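Local coordinates for methyltransferase WBDD (PDB 4AZS), which acts as a bifunctional kinase and methyltransferase that regulates the chain length of the O antigen in Escherichia coli O9a, at residues A128-E132 and G133-L137. Residues are numbered along the deposited sequence; the frame is centred on the assembly and turned at random.
Sequences AALEE and GEFDL
Glu134 holds CG anti to its own backbone N (chi1 172°) and runs straight on to its carboxylate, which carries OE1 back to the amide of Glu131. Leu130 and Phe135 each turn CG away from their carbonyl carbon, to lie beside the backbone N, and the two side chains meet at about a right angle. The motif is a type II beta turn from Glu131 to Glu134. It lies in the loop between helix 123-129 and strand 137-141, a central strand of the Rossmann-like seven-stranded sheet of a class I methyltransferase. The turn closes with a bond from Glu134 N to Glu131 O, 3.1 Å long. This donor is tilted 34° from the carbonyl plane. Glu134 OE1 accepts from Glu131 N at 2.8 Å, nearly in line with its own C-O bond. Glu131 thus has both its backbone N and its O tied to Glu134. A water is hydrogen-bonded to Glu131 O and accepts from Phe135 N at 2.8 Å, which extends the link one residue past the turn. Gly133, third residue of the turn, takes a positive phi of 91°, as is usual for glycine at this place in a type II turn. The carboxylate of Glu131 turns to another partner: its OE1 accepts from the backbone N of Trp238 of the second subunit, so the turn also takes part in the subunit interface. On the buried side, Leu130 and Phe135 both pack on Leu71 of strand 69-73, and Leu130 also touches Leu163 and Val166 of helix 153-166. Within the loop, the Leu130 methyl comes to the edge of the Phe135 ring, near its plane, with Leu130 CD2 3.6 Å from Phe135 CE2.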
loop_
_atom_site.group_PDB
_atom_site.type_symbol
_atom_site.label_atom_id
_atom_site.label_comp_id
_atom_site.label_asym_id
_atom_site.label_seq_id
_atom_site.Cartn_x
_atom_site.Cartn_y
_atom_site.Cartn_z
ATOM N N ALA A 128 -37.899 8.809 -3.414
ATOM C CA ALA A 128 -37.852 8.407 -4.795
ATOM C C ALA A 128 -39.224 7.975 -5.236
ATOM O O ALA A 128 -39.579 8.186 -6.360
ATOM C CB ALA A 128 -36.822 7.292 -5.027
ATOM N N ALA A 129 -40.020 7.391 -4.349
ATOM C CA ALA A 129 -41.329 6.874 -4.745
ATOM C C ALA A 129 -42.463 7.868 -4.694
ATOM O O ALA A 129 -43.561 7.510 -5.079
ATOM C CB ALA A 129 -41.706 5.701 -3.860
ATOM N N LEU A 130 -42.242 9.059 -4.131
ATOM C CA LEU A 130 -43.319 10.029 -3.983
ATOM C C LEU A 130 -43.891 10.480 -5.325
ATOM O O LEU A 130 -43.186 10.555 -6.331
ATOM C CB LEU A 130 -42.855 11.250 -3.196
ATOM C CG LEU A 130 -42.646 11.018 -1.692
ATOM C CD1 LEU A 130 -42.049 12.266 -1.067
ATOM C CD2 LEU A 130 -43.934 10.555 -0.987
ATOM N N GLU A 131 -45.177 10.815 -5.318
ATOM C CA GLU A 131 -45.778 11.431 -6.478
ATOM C C GLU A 131 -46.275 12.803 -6.107
ATOM O O GLU A 131 -46.810 13.035 -5.024
ATOM C CB GLU A 131 -46.944 10.577 -7.059
ATOM C CG GLU A 131 -46.581 9.120 -7.231
ATOM C CD GLU A 131 -47.790 8.169 -7.422
ATOM O OE1 GLU A 131 -48.936 8.647 -7.668
ATOM O OE2 GLU A 131 -47.553 6.928 -7.346
ATOM N N GLU A 132 -46.149 13.708 -7.054
ATOM C CA GLU A 132 -46.545 15.063 -6.850
ATOM C C GLU A 132 -48.040 15.147 -6.541
ATOM O O GLU A 132 -48.805 14.502 -7.190
ATOM C CB GLU A 132 -46.225 15.852 -8.117
ATOM C CG GLU A 132 -46.721 17.294 -8.044
ATOM C CD GLU A 132 -45.984 18.230 -8.995
ATOM O OE1 GLU A 132 -45.098 17.779 -9.772
ATOM O OE2 GLU A 132 -46.253 19.434 -8.900
ATOM N N GLY A 133 -48.446 15.933 -5.546
ATOM C CA GLY A 133 -49.870 16.038 -5.162
ATOM C C GLY A 133 -50.312 15.055 -4.101
ATOM O O GLY A 133 -51.370 15.197 -3.525
ATOM N N GLU A 134 -49.532 14.025 -3.858
ATOM C CA GLU A 134 -49.889 13.011 -2.880
ATOM C C GLU A 134 -49.866 13.683 -1.472
ATOM O O GLU A 134 -50.760 13.509 -0.690
ATOM C CB GLU A 134 -48.892 11.853 -3.062
ATOM C CG GLU A 134 -48.867 10.701 -2.080
ATOM C CD GLU A 134 -47.808 9.618 -2.428
ATOM O OE1 GLU A 134 -46.870 9.842 -3.243
ATOM O OE2 GLU A 134 -47.887 8.527 -1.820
ATOM N N PHE A 135 -48.874 14.527 -1.196
ATOM C CA PHE A 135 -48.760 15.181 0.090
ATOM C C PHE A 135 -48.619 16.646 -0.167
ATOM O O PHE A 135 -47.900 17.031 -1.078
ATOM C CB PHE A 135 -47.519 14.679 0.813
ATOM C CG PHE A 135 -47.604 13.234 1.227
ATOM C CD1 PHE A 135 -48.352 12.853 2.360
ATOM C CD2 PHE A 135 -46.937 12.254 0.513
ATOM C CE1 PHE A 135 -48.463 11.519 2.722
ATOM C CE2 PHE A 135 -47.035 10.920 0.878
ATOM C CZ PHE A 135 -47.796 10.551 1.993
ATOM N N ASP A 136 -49.247 17.454 0.684
ATOM C CA ASP A 136 -49.189 18.922 0.639
ATOM C C ASP A 136 -47.998 19.458 1.446
ATOM O O ASP A 136 -47.325 20.363 1.015
ATOM C CB ASP A 136 -50.446 19.477 1.258
ATOM C CG ASP A 136 -51.707 18.899 0.649
ATOM O OD1 ASP A 136 -51.814 18.937 -0.582
ATOM O OD2 ASP A 136 -52.564 18.361 1.419
ATOM N N LEU A 137 -47.715 18.804 2.566
ATOM C CA LEU A 137 -46.709 19.211 3.536
ATOM C C LEU A 137 -45.858 17.984 3.910
ATOM O O LEU A 137 -46.375 16.903 4.196
ATOM C CB LEU A 137 -47.395 19.746 4.808
ATOM C CG LEU A 137 -46.490 20.114 5.978
ATOM C CD1 LEU A 137 -45.638 21.343 5.646
ATOM C CD2 LEU A 137 -47.229 20.369 7.262
HETATM O O HOH W 1 -46.374 14.491 -2.551
#